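Local coordinates for protein jacalin-related lectin Calsepa (Calystegia sepium, PDB 1OUW) that binds mannose, and also glucose, preferring their methylated derivatives, and recognises N-linked high-mannose-type glycans as a homodimeric lectin, at residues N28-Y34 / G70-I76; I42-F46 / T57-G62; I85-F89 / R99-F103; G128-F134 / G146-K152. One frame throughout, in Å; residues are numbered along the deposited sequence.

Interaction 1: residues N28-Y34 / G70-I76; sequences NQIVISY and GTEMVNI
Strands 29-34 and 70-75 are built as an antiparallel pair, N-to-C directions 162° apart and axes 4.7 Å at closest approach, in register from Q29 opposite N75 to Y34 opposite G70. Backbone hydrogen bonds close in pairs at I30/V74 (I30 N to V74 O 3.0 Å, V74 N to I30 O 2.8 Å) and I32/E72 (I32 N to E72 O 2.8 Å, E72 N to I32 O 3.0 Å). Y34 N reaches G70 O at 2.8 Å and I76 N reaches N28 O at 2.9 Å. Within the beta-prism fold, this places the outermost strand 68-75 beside 29-35, whose other edge takes strand 40-49; there N28 and Q29 both face S47, a classic beta bulge. Polar side chains bond on both faces. Y34 (chi1 m) gives its OH to E72 OE1 at a very short 2.4 Å, and Q29 NE2 donates to N75 OD1 at 2.9 Å. One water lies within hydrogen-bonding reach of N28 O (3.1 Å) and N75 OD1 (2.6 Å). Apolar contacts on the I30/I32 face are I30 CB to V74 CB and I32 CD1 to V74 CG2, each 4.1 Å; Y113 of strand 109-113 packs on I32, Y34, E72 and V74.

Interaction 2: residues I42-F46 / T57-G62; sequences IALTF and TITVGG
Two arms of a beta hairpin, strands 42-46 and 57-61, run antiparallel with directions 165° apart and axes 4.7 Å at closest approach, within one four-stranded sheet of the beta-prism fold. L44/V60 and F46/I58 are the hydrogen-bonded pairs, their main-chain donors and acceptors all satisfied across the contact: L44 N to V60 O and V60 N to L44 O at 2.9 Å, F46 N to I58 O and I58 N to F46 O at 3.0 Å. T45 and T59 form a non-hydrogen-bonded pair; both take chi1 m, which brings T45 OG1 within 2.7 Å of T59 OG1 in a hydrogen bond that either may donate. T57 OG1 is hydrogen-bonded to S47 OG. T59 N donates to D56 OD1 of the second subunit. I42 and A43 both face S33 in a classic beta bulge. G61 (phi 82°) stands opposite A43 at 4.1 Å between CA atoms; a CB there would clash with I42 O. G62 makes a backbone hydrogen bond with Y140 of the N-glycan-binding region 139-143, so this end borders the sugar site. Apolar closure comes from L44 CB to V60 CG2 (4.2 Å) and I58 CG2 to F46 CD2 at the ring edge (3.9 Å). Strand 40-49 lies between strands 55-61 and 29-35, while F46 packs on F21 (strand 17-22), F103 (95-105) and I145 (142-151) and stacks with F134.

Interaction 3: residues I85-F89 / R99-F103; sequences ISGTF and RSITF
The strands of this hairpin, 85-89 and 99-103, run antiparallel with directions 176° apart and axes 4.4 Å at closest approach. R99 begins with psi -27°, its N donating to T88 O at 2.8 Å; its guanidinium leads away, with NH1 bonded to N40. S100 N adds a weak bond to the same T88 O at 3.3 Å, so R99 and S100 both face T88 in a classic beta bulge. S100 O receives T88 N at 3.0 Å. S100 and T88 both have chi1 p, putting S100 OG 2.8 Å from T88 OG1; T88 OG1 is hydrogen-bonded to V117 O. I101 comes next, opposite G87 in a non-hydrogen-bonded pair with CA atoms only 4.0 Å apart; a CB on G87 would clash with S100 O. T102 pairs with S86 (T102 N to S86 O 2.8 Å, S86 N to T102 O 3.2 Å). F103 (chi1 m) ends the segment, its CD1 3.6 Å from I85 CG2, on the face shared with I101. I85 and I101 both pack on I145 of strand 142-151. Strands 109-113 and 119-122 flank the pair, completing one four-stranded antiparallel sheet of the beta-prism fold of jacalin-related lectins.

Interaction 4: residues G128-F134 / G146-K152; sequences GNEIVGF and GTYNRHK. With IMD (imidazole), chain M.
The hairpin 129-138/142-151 of the beta-prism turns within the N-glycan-binding region 139-143; its parts 129-134 and 146-151 run antiparallel, 144° apart, axes 4.5 Å at closest approach. N129 (chi1 t) curls back so that ND2 donates to N149 OD1 at 3.0 Å; N149 (chi1 m) gives its own ND2 to T147 OG1 at 3.0 Å. E130 extends (chi1 and chi2 t) to a long salt bridge, E130 OE1 to K152 NZ (4.0 Å); imidazole, probably from the crystallisation liquor, bonds weakly from N3 to E130 OE2 (3.0 Å). V132, psi near 1°, interrupts the extended backbone; V132 N still reaches Y148 O (2.9 Å), while Y148 N turns to G133 O (3.0 Å). Y148 (chi1 m) lays its ring edge along G133, with CE2 3.4 Å from F134 O, and its OH bonds S20. Strands 6-12 and 17-22 flank this pair in the sheet; Y148 and R150 also meet F18 and N17 of the second subunit.

How the interactions relate
All four contacts are antiparallel strand pairs, divided among the three sheets of the beta-prism. Interactions 1 and 2 share one sheet, joined where V31 O and S33 O face T45 N and I42 N; interactions 3 and 4 each belong to a different sheet. Interaction 3 is the buried one, whereas the others are partly buried, and T71, M73, N75, H151 and K152 are exposed. The sheets meet through apolar side chains: F46 CE1 lies 3.5 Å from F134 CD2, I85 CG2 3.7 Å from F134 CE1, and I30 CD1 3.6 Å from F103 CD1. Hydroxyl pairs mark interactions 2 and 3, carboxylate and amide bonds interactions 1 and 4. Only interactions 2 and 4 touch the second subunit.

Interaction 1: residues N28-Y34 / G70-I76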
loop_
_atom_site.group_PDB
_atom_site.type_symbol
_atom_site.label_atom_id
_atom_site.label_comp_id
_atom_site.label_asym_id
_atom_site.label_seq_id
_atom_site.Cartn_x
_atom_site.Cartn_y
_atom_site.Cartn_z
ATOM N N ASN B 28 -5.706 11.836 0.261
ATOM C CA ASN B 28 -6.361 13.093 0.630
ATOM C C ASN B 28 -6.549 13.273 2.143
ATOM O O ASN B 28 -6.999 14.314 2.587
ATOM C CB ASN B 28 -7.654 13.346 -0.191
ATOM C CG ASN B 28 -8.682 12.245 -0.090
ATOM O OD1 ASN B 28 -8.465 11.187 0.475
ATOM N ND2 ASN B 28 -9.846 12.511 -0.680
ATOM N N GLN B 29 -6.157 12.292 2.948
ATOM C CA GLN B 29 -6.171 12.456 4.392
ATOM C C GLN B 29 -5.045 11.689 5.036
ATOM O O GLN B 29 -4.737 10.580 4.621
ATOM C CB GLN B 29 -7.490 11.987 4.984
ATOM C CG GLN B 29 -7.614 12.303 6.439
ATOM C CD GLN B 29 -8.942 11.889 6.983
ATOM O OE1 GLN B 29 -9.166 10.698 7.243
ATOM N NE2 GLN B 29 -9.846 12.846 7.117
ATOM N N ILE B 30 -4.441 12.292 6.056
ATOM C CA ILE B 30 -3.422 11.656 6.883
ATOM C C ILE B 30 -3.815 11.862 8.320
ATOM O O ILE B 30 -4.169 12.974 8.696
ATOM C CB ILE B 30 -2.011 12.251 6.652
ATOM C CG1 ILE B 30 -1.648 12.216 5.169
ATOM C CG2 ILE B 30 -0.983 11.510 7.503
ATOM C CD1 ILE B 30 -0.384 12.982 4.823
ATOM N N VAL B 31 -3.761 10.811 9.119
ATOM C CA VAL B 31 -3.968 10.941 10.560
ATOM C C VAL B 31 -2.703 10.538 11.282
ATOM O O VAL B 31 -2.158 9.464 11.050
ATOM C CB VAL B 31 -5.148 10.087 11.062
ATOM C CG1 VAL B 31 -5.385 10.273 12.584
ATOM C CG2 VAL B 31 -6.410 10.439 10.270
ATOM N N ILE B 32 -2.203 11.411 12.146
ATOM C CA ILE B 32 -1.016 11.128 12.960
ATOM C C ILE B 32 -1.523 10.794 14.356
ATOM O O ILE B 32 -2.219 11.596 14.970
ATOM C CB ILE B 32 -0.065 12.330 13.041
ATOM C CG1 ILE B 32 0.364 12.804 11.655
ATOM C CG2 ILE B 32 1.159 11.967 13.892
ATOM C CD1 ILE B 32 -0.530 13.824 11.040
ATOM N N SER B 33 -1.192 9.601 14.851
ATOM C CA SER B 33 -1.661 9.133 16.167
ATOM C C SER B 33 -0.526 9.218 17.159
ATOM O O SER B 33 0.593 8.833 16.832
ATOM C CB SER B 33 -2.123 7.678 16.098
ATOM O OG SER B 33 -3.282 7.550 15.296
ATOM N N TYR B 34 -0.837 9.694 18.365
ATOM C CA TYR B 34 0.155 9.925 19.408
ATOM C C TYR B 34 -0.104 9.009 20.573
ATOM O O TYR B 34 -1.233 8.599 20.795
ATOM C CB TYR B 34 0.074 11.361 19.910
ATOM C CG TYR B 34 0.286 12.412 18.862
ATOM C CD1 TYR B 34 1.557 12.709 18.419
ATOM C CD2 TYR B 34 -0.778 13.120 18.322
ATOM C CE1 TYR B 34 1.786 13.682 17.460
ATOM C CE2 TYR B 34 -0.565 14.088 17.338
ATOM C CZ TYR B 34 0.725 14.362 16.933
ATOM O OH TYR B 34 0.968 15.340 15.985
ATOM N N GLY B 70 -3.940 10.802 21.496
ATOM C CA GLY B 70 -4.339 11.956 20.717
ATOM C C GLY B 70 -4.077 11.740 19.244
ATOM O O GLY B 70 -3.355 10.827 18.879
ATOM N N THR B 71 -4.684 12.575 18.411
ATOM C CA THR B 71 -4.384 12.579 16.984
ATOM C C THR B 71 -4.413 13.991 16.411
ATOM O O THR B 71 -5.021 14.917 16.974
ATOM C CB THR B 71 -5.392 11.737 16.187
ATOM O OG1 THR B 71 -6.695 12.296 16.353
ATOM C CG2 THR B 71 -5.515 10.289 16.693
ATOM N N GLU B 72 -3.777 14.125 15.252
ATOM C CA GLU B 72 -3.911 15.299 14.400
ATOM C C GLU B 72 -4.151 14.819 12.968
ATOM O O GLU B 72 -3.799 13.697 12.605
ATOM C CB GLU B 72 -2.677 16.185 14.498
ATOM C CG GLU B 72 -2.601 16.970 15.788
ATOM C CD GLU B 72 -1.376 17.861 15.876
ATOM O OE1 GLU B 72 -0.283 17.359 16.187
ATOM O OE2 GLU B 72 -1.484 19.083 15.633
ATOM N N MET B 73 -4.791 15.657 12.173
ATOM C CA MET B 73 -5.265 15.260 10.847
ATOM C C MET B 73 -4.845 16.286 9.827
ATOM O O MET B 73 -4.940 17.496 10.055
ATOM C CB MET B 73 -6.783 15.134 10.853
ATOM C CG MET B 73 -7.435 14.732 9.525
ATOM S SD MET B 73 -9.244 14.756 9.664
ATOM C CE MET B 73 -9.534 13.563 11.036
ATOM N N VAL B 74 -4.396 15.787 8.687
ATOM C CA VAL B 74 -4.160 16.586 7.504
ATOM C C VAL B 74 -5.257 16.246 6.486
ATOM O O VAL B 74 -5.356 15.097 6.037
ATOM C CB VAL B 74 -2.773 16.286 6.873
ATOM C CG1 VAL B 74 -2.501 17.253 5.729
ATOM C CG2 VAL B 74 -1.642 16.312 7.913
ATOM N N ASN B 75 -6.040 17.244 6.101
ATOM C CA ASN B 75 -7.031 17.109 5.066
ATOM C C ASN B 75 -6.529 17.874 3.844
ATOM O O ASN B 75 -6.401 19.101 3.867
ATOM C CB ASN B 75 -8.381 17.659 5.531
ATOM C CG ASN B 75 -9.110 16.709 6.477
ATOM O OD1 ASN B 75 -9.283 15.531 6.178
ATOM N ND2 ASN B 75 -9.552 17.227 7.617
ATOM N N ILE B 76 -6.213 17.129 2.800
ATOM C CA ILE B 76 -5.606 17.683 1.601
ATOM C C ILE B 76 -6.724 18.139 0.659
ATOM O O ILE B 76 -7.624 17.372 0.346
ATOM C CB ILE B 76 -4.655 16.624 1.006
ATOM C CG1 ILE B 76 -3.519 16.326 2.016
ATOM C CG2 ILE B 76 -4.036 17.107 -0.300
ATOM C CD1 ILE B 76 -2.561 15.232 1.634
HETATM O O HOH W 1 -9.870 14.674 3.746
HETATM O O HOH W 2 -9.552 16.175 1.618
#

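Interaction 2: residues I42-F46 / T57-G62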
loop_
_atom_site.group_PDB
_atom_site.type_symbol
_atom_site.label_atom_id
_atom_site.label_comp_id
_atom_site.label_asym_id
_atom_site.label_seq_id
_atom_site.Cartn_x
_atom_site.Cartn_y
_atom_site.Cartn_z
ATOM N N ILE B 42 3.057 7.592 17.243
ATOM C CA ILE B 42 3.199 6.146 17.262
ATOM C C ILE B 42 2.568 5.458 16.051
ATOM O O ILE B 42 2.883 4.302 15.804
ATOM C CB ILE B 42 2.712 5.502 18.583
ATOM C CG1 ILE B 42 1.226 5.711 18.788
ATOM C CG2 ILE B 42 3.529 6.044 19.763
ATOM C CD1 ILE B 42 0.614 4.903 19.969
ATOM N N ALA B 43 1.690 6.136 15.317
ATOM C CA ALA B 43 1.101 5.527 14.119
ATOM C C ALA B 43 0.779 6.625 13.106
ATOM O O ALA B 43 0.566 7.781 13.484
ATOM C CB ALA B 43 -0.159 4.715 14.471
ATOM N N LEU B 44 0.693 6.217 11.837
ATOM C CA LEU B 44 0.280 7.059 10.713
ATOM C C LEU B 44 -0.789 6.327 9.927
ATOM O O LEU B 44 -0.682 5.132 9.694
ATOM C CB LEU B 44 1.458 7.357 9.772
ATOM C CG LEU B 44 2.601 8.121 10.418
ATOM C CD1 LEU B 44 3.809 8.115 9.518
ATOM C CD2 LEU B 44 2.183 9.540 10.791
ATOM N N THR B 45 -1.837 7.042 9.546
ATOM C CA THR B 45 -2.856 6.518 8.673
ATOM C C THR B 45 -2.875 7.345 7.418
ATOM O O THR B 45 -2.879 8.578 7.495
ATOM C CB THR B 45 -4.198 6.608 9.351
ATOM O OG1 THR B 45 -4.194 5.828 10.565
ATOM C CG2 THR B 45 -5.306 6.042 8.425
ATOM N N PHE B 46 -2.838 6.693 6.263
ATOM C CA PHE B 46 -2.972 7.369 4.968
ATOM C C PHE B 46 -4.202 6.840 4.291
ATOM O O PHE B 46 -4.409 5.627 4.237
ATOM C CB PHE B 46 -1.770 7.063 4.066
ATOM C CG PHE B 46 -0.433 7.357 4.703
ATOM C CD1 PHE B 46 -0.007 8.662 4.838
ATOM C CD2 PHE B 46 0.358 6.353 5.207
ATOM C CE1 PHE B 46 1.222 8.947 5.427
ATOM C CE2 PHE B 46 1.557 6.650 5.808
ATOM C CZ PHE B 46 1.969 7.949 5.917
ATOM N N THR B 57 -6.960 2.623 2.333
ATOM C CA THR B 57 -6.418 3.110 3.597
ATOM C C THR B 57 -5.466 2.115 4.210
ATOM O O THR B 57 -5.566 0.904 4.043
ATOM C CB THR B 57 -7.566 3.439 4.556
ATOM O OG1 THR B 57 -7.077 4.089 5.741
ATOM C CG2 THR B 57 -8.273 2.169 5.044
ATOM N N ILE B 58 -4.476 2.660 4.891
ATOM C CA ILE B 58 -3.538 1.858 5.662
ATOM C C ILE B 58 -3.246 2.594 6.970
ATOM O O ILE B 58 -3.202 3.836 7.000
ATOM C CB ILE B 58 -2.236 1.607 4.885
ATOM C CG1 ILE B 58 -1.467 0.407 5.479
ATOM C CG2 ILE B 58 -1.397 2.881 4.824
ATOM C CD1 ILE B 58 -0.222 0.064 4.690
ATOM N N THR B 59 -3.005 1.847 8.037
ATOM C CA THR B 59 -2.450 2.391 9.275
ATOM C C THR B 59 -1.197 1.575 9.600
ATOM O O THR B 59 -1.223 0.337 9.573
ATOM C CB THR B 59 -3.453 2.294 10.420
ATOM O OG1 THR B 59 -4.550 3.179 10.171
ATOM C CG2 THR B 59 -2.834 2.765 11.720
ATOM N N VAL B 60 -0.119 2.279 9.891
ATOM C CA VAL B 60 1.160 1.685 10.205
ATOM C C VAL B 60 1.609 2.238 11.547
ATOM O O VAL B 60 1.338 3.385 11.861
ATOM C CB VAL B 60 2.179 1.942 9.080
ATOM C CG1 VAL B 60 1.681 1.320 7.764
ATOM C CG2 VAL B 60 2.468 3.419 8.875
ATOM N N GLY B 61 2.292 1.408 12.323
ATOM C CA GLY B 61 2.594 1.712 13.712
ATOM C C GLY B 61 1.410 1.375 14.575
ATOM O O GLY B 61 0.401 0.860 14.084
ATOM N N GLY B 62 1.513 1.619 15.872
ATOM C CA GLY B 62 0.389 1.350 16.751
ATOM C C GLY B 62 0.141 -0.128 17.004
ATOM O O GLY B 62 -0.957 -0.489 17.405
#

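Interaction 3: residues I85-F89 / R99-F103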
loop_
_atom_site.group_PDB
_atom_site.type_symbol
_atom_site.label_atom_id
_atom_site.label_comp_id
_atom_site.label_asym_id
_atom_site.label_seq_id
_atom_site.Cartn_x
_atom_site.Cartn_y
_atom_site.Cartn_z
ATOM N N ILE B 85 8.266 15.321 2.500
ATOM C CA ILE B 85 8.176 15.082 3.934
ATOM C C ILE B 85 9.529 15.390 4.577
ATOM O O ILE B 85 10.577 15.386 3.927
ATOM C CB ILE B 85 7.728 13.640 4.305
ATOM C CG1 ILE B 85 8.675 12.588 3.773
ATOM C CG2 ILE B 85 6.332 13.370 3.813
ATOM C CD1 ILE B 85 8.395 11.214 4.343
ATOM N N SER B 86 9.469 15.663 5.866
ATOM C CA SER B 86 10.633 15.876 6.695
ATOM C C SER B 86 10.264 15.519 8.124
ATOM O O SER B 86 9.101 15.342 8.455
ATOM C CB SER B 86 11.123 17.329 6.563
ATOM O OG SER B 86 10.117 18.253 6.975
ATOM N N GLY B 87 11.245 15.429 9.002
ATOM C CA GLY B 87 10.946 15.108 10.391
ATOM C C GLY B 87 12.186 14.790 11.171
ATOM O O GLY B 87 13.278 15.181 10.777
ATOM N N THR B 88 12.023 14.071 12.271
ATOM C CA THR B 88 13.157 13.612 13.053
ATOM C C THR B 88 12.918 12.195 13.551
ATOM O O THR B 88 11.778 11.771 13.739
ATOM C CB THR B 88 13.411 14.523 14.285
ATOM O OG1 THR B 88 12.262 14.488 15.142
ATOM C CG2 THR B 88 13.594 16.022 13.916
ATOM N N PHE B 89 14.017 11.530 13.859
ATOM C CA PHE B 89 14.036 10.246 14.522
ATOM C C PHE B 89 14.803 10.365 15.826
ATOM O O PHE B 89 15.796 11.068 15.914
ATOM C CB PHE B 89 14.705 9.204 13.623
ATOM C CG PHE B 89 13.792 8.670 12.569
ATOM C CD1 PHE B 89 13.665 9.308 11.353
ATOM C CD2 PHE B 89 13.007 7.561 12.815
ATOM C CE1 PHE B 89 12.790 8.826 10.385
ATOM C CE2 PHE B 89 12.133 7.088 11.852
ATOM C CZ PHE B 89 12.037 7.732 10.643
ATOM N N ARG B 99 9.948 10.698 15.622
ATOM C CA ARG B 99 9.591 11.597 16.720
ATOM C C ARG B 99 8.817 12.808 16.229
ATOM O O ARG B 99 8.023 13.394 16.978
ATOM C CB ARG B 99 10.833 12.045 17.489
ATOM C CG ARG B 99 11.537 10.938 18.194
ATOM C CD ARG B 99 10.749 10.324 19.321
ATOM N NE ARG B 99 10.745 11.180 20.506
ATOM C CZ ARG B 99 9.685 11.444 21.271
ATOM N NH1 ARG B 99 8.481 10.973 20.983
ATOM N NH2 ARG B 99 9.839 12.220 22.340
ATOM N N SER B 100 9.034 13.180 14.969
ATOM C CA SER B 100 8.257 14.274 14.385
ATOM C C SER B 100 8.203 14.104 12.878
ATOM O O SER B 100 9.096 13.525 12.283
ATOM C CB SER B 100 8.801 15.648 14.785
ATOM O OG SER B 100 10.042 15.868 14.208
ATOM N N ILE B 101 7.130 14.579 12.277
ATOM C CA ILE B 101 6.992 14.557 10.831
ATOM C C ILE B 101 6.191 15.767 10.349
ATOM O O ILE B 101 5.251 16.220 11.018
ATOM C CB ILE B 101 6.368 13.206 10.359
ATOM C CG1 ILE B 101 6.403 13.088 8.832
ATOM C CG2 ILE B 101 4.954 13.049 10.871
ATOM C CD1 ILE B 101 6.308 11.653 8.335
ATOM N N THR B 102 6.569 16.251 9.170
ATOM C CA THR B 102 5.903 17.329 8.464
ATOM C C THR B 102 5.554 16.828 7.063
ATOM O O THR B 102 6.374 16.183 6.425
ATOM C CB THR B 102 6.832 18.557 8.408
ATOM O OG1 THR B 102 6.937 19.111 9.730
ATOM C CG2 THR B 102 6.282 19.657 7.541
ATOM N N PHE B 103 4.344 17.134 6.606
ATOM C CA PHE B 103 3.856 16.764 5.270
ATOM C C PHE B 103 3.715 18.043 4.468
ATOM O O PHE B 103 2.856 18.870 4.775
ATOM C CB PHE B 103 2.515 16.035 5.371
ATOM C CG PHE B 103 2.613 14.693 6.071
ATOM C CD1 PHE B 103 3.114 13.580 5.404
ATOM C CD2 PHE B 103 2.279 14.566 7.408
ATOM C CE1 PHE B 103 3.223 12.367 6.047
ATOM C CE2 PHE B 103 2.382 13.349 8.038
ATOM C CZ PHE B 103 2.867 12.256 7.367
#

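Interaction 4: residues G128-F134 / G146-K152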
loop_
_atom_site.group_PDB
_atom_site.type_symbol
_atom_site.label_atom_id
_atom_site.label_comp_id
_atom_site.label_asym_id
_atom_site.label_seq_id
_atom_site.Cartn_x
_atom_site.Cartn_y
_atom_site.Cartn_z
ATOM N N GLY B 128 8.116 19.695 -10.270
ATOM C CA GLY B 128 7.205 18.870 -11.047
ATOM C C GLY B 128 6.898 17.504 -10.452
ATOM O O GLY B 128 6.184 16.719 -11.055
ATOM N N ASN B 129 7.432 17.232 -9.270
ATOM C CA ASN B 129 7.262 15.932 -8.626
ATOM C C ASN B 129 6.106 15.924 -7.624
ATOM O O ASN B 129 5.801 16.908 -6.964
ATOM C CB ASN B 129 8.570 15.533 -7.958
ATOM C CG ASN B 129 8.498 14.179 -7.319
ATOM O OD1 ASN B 129 8.353 13.174 -7.996
ATOM N ND2 ASN B 129 8.555 14.159 -6.022
ATOM N N GLU B 130 5.478 14.766 -7.518
ATOM C CA GLU B 130 4.384 14.531 -6.594
ATOM C C GLU B 130 4.719 13.289 -5.787
ATOM O O GLU B 130 5.108 12.285 -6.350
ATOM C CB GLU B 130 3.090 14.307 -7.374
ATOM C CG GLU B 130 1.899 13.963 -6.505
ATOM C CD GLU B 130 0.606 13.778 -7.286
ATOM O OE1 GLU B 130 0.646 13.735 -8.545
ATOM O OE2 GLU B 130 -0.464 13.638 -6.652
ATOM N N ILE B 131 4.500 13.337 -4.476
ATOM C CA ILE B 131 4.512 12.124 -3.670
ATOM C C ILE B 131 3.165 11.464 -3.864
ATOM O O ILE B 131 2.111 12.057 -3.597
ATOM C CB ILE B 131 4.745 12.415 -2.186
ATOM C CG1 ILE B 131 6.149 12.957 -1.950
ATOM C CG2 ILE B 131 4.472 11.176 -1.338
ATOM C CD1 ILE B 131 6.363 13.419 -0.520
ATOM N N VAL B 132 3.187 10.208 -4.286
ATOM C CA VAL B 132 2.006 9.439 -4.638
ATOM C C VAL B 132 1.814 8.219 -3.725
ATOM O O VAL B 132 0.854 7.482 -3.872
ATOM C CB VAL B 132 2.026 9.010 -6.123
ATOM C CG1 VAL B 132 1.772 10.209 -7.008
ATOM C CG2 VAL B 132 3.322 8.356 -6.518
ATOM N N GLY B 133 2.708 8.045 -2.761
ATOM C CA GLY B 133 2.547 6.991 -1.777
ATOM C C GLY B 133 3.698 7.035 -0.801
ATOM O O GLY B 133 4.606 7.844 -0.921
ATOM N N PHE B 134 3.641 6.132 0.162
ATOM C CA PHE B 134 4.630 6.030 1.223
ATOM C C PHE B 134 5.025 4.566 1.437
ATOM O O PHE B 134 4.308 3.640 1.056
ATOM C CB PHE B 134 4.061 6.600 2.518
ATOM C CG PHE B 134 3.783 8.069 2.460
ATOM C CD1 PHE B 134 4.783 8.981 2.656
ATOM C CD2 PHE B 134 2.514 8.530 2.236
ATOM C CE1 PHE B 134 4.514 10.347 2.592
ATOM C CE2 PHE B 134 2.262 9.904 2.164
ATOM C CZ PHE B 134 3.261 10.785 2.370
ATOM N N GLY B 146 9.573 6.484 3.884
ATOM C CA GLY B 146 10.028 7.024 2.624
ATOM C C GLY B 146 8.866 7.269 1.694
ATOM O O GLY B 146 7.714 7.115 2.105
ATOM N N THR B 147 9.150 7.690 0.473
ATOM C CA THR B 147 8.111 8.109 -0.457
ATOM C C THR B 147 8.211 7.406 -1.796
ATOM O O THR B 147 9.305 6.993 -2.238
ATOM C CB THR B 147 8.172 9.622 -0.699
ATOM O OG1 THR B 147 9.463 9.919 -1.223
ATOM C CG2 THR B 147 8.022 10.403 0.607
ATOM N N TYR B 148 7.073 7.289 -2.466
ATOM C CA TYR B 148 6.956 7.007 -3.899
ATOM C C TYR B 148 6.673 8.314 -4.622
ATOM O O TYR B 148 5.891 9.135 -4.156
ATOM C CB TYR B 148 5.815 6.018 -4.196
ATOM C CG TYR B 148 6.038 4.655 -3.660
ATOM C CD1 TYR B 148 6.928 3.809 -4.285
ATOM C CD2 TYR B 148 5.328 4.194 -2.560
ATOM C CE1 TYR B 148 7.151 2.564 -3.805
ATOM C CE2 TYR B 148 5.543 2.921 -2.066
ATOM C CZ TYR B 148 6.457 2.112 -2.702
ATOM O OH TYR B 148 6.706 0.838 -2.227
ATOM N N ASN B 149 7.306 8.479 -5.776
ATOM C CA ASN B 149 7.374 9.752 -6.488
ATOM C C ASN B 149 7.036 9.577 -7.949
ATOM O O ASN B 149 7.385 8.584 -8.559
ATOM C CB ASN B 149 8.789 10.314 -6.326
ATOM C CG ASN B 149 9.104 10.598 -4.887
ATOM O OD1 ASN B 149 8.782 11.660 -4.375
ATOM N ND2 ASN B 149 9.645 9.613 -4.185
ATOM N N ARG B 150 6.353 10.558 -8.508
ATOM C CA ARG B 150 5.930 10.505 -9.914
ATOM C C ARG B 150 5.859 11.930 -10.447
ATOM O O ARG B 150 5.407 12.823 -9.761
ATOM C CB ARG B 150 4.551 9.827 -10.019
ATOM C CG ARG B 150 4.000 9.597 -11.415
ATOM C CD ARG B 150 2.564 9.103 -11.351
ATOM N NE ARG B 150 1.933 8.854 -12.653
ATOM C CZ ARG B 150 1.263 9.761 -13.373
ATOM N NH1 ARG B 150 1.168 11.024 -12.970
ATOM N NH2 ARG B 150 0.704 9.408 -14.528
ATOM N N HIS B 151 6.302 12.133 -11.683
ATOM C CA HIS B 151 6.157 13.420 -12.340
ATOM C C HIS B 151 4.685 13.750 -12.503
ATOM O O HIS B 151 3.916 12.942 -13.033
ATOM C CB HIS B 151 6.817 13.407 -13.721
ATOM C CG HIS B 151 6.857 14.758 -14.373
ATOM N ND1 HIS B 151 5.721 15.498 -14.628
ATOM C CD2 HIS B 151 7.899 15.511 -14.798
ATOM C CE1 HIS B 151 6.061 16.643 -15.194
ATOM N NE2 HIS B 151 7.377 16.675 -15.308
ATOM N N LYS B 152 4.325 14.964 -12.090
ATOM C CA LYS B 152 2.948 15.454 -12.063
ATOM C C LYS B 152 2.334 15.495 -13.463
ATOM O O LYS B 152 2.961 15.978 -14.411
ATOM C CB LYS B 152 2.914 16.865 -11.447
ATOM C CG LYS B 152 1.953 17.044 -10.308
ATOM C CD LYS B 152 0.529 17.093 -10.811
ATOM C CE LYS B 152 -0.466 17.077 -9.676
ATOM N NZ LYS B 152 -1.751 16.470 -10.091
HETATM N N1 IMD M . -2.617 9.745 -7.721
HETATM C C2 IMD M . -2.091 10.884 -7.219
HETATM N N3 IMD M . -2.663 11.944 -7.838
HETATM C C4 IMD M . -3.570 11.469 -8.728
HETATM C C5 IMD M . -3.535 10.082 -8.656
HETATM O O HOH W 3 2.176 12.405 -10.426
HETATM O O HOH W 4 -2.759 15.385 -7.841
#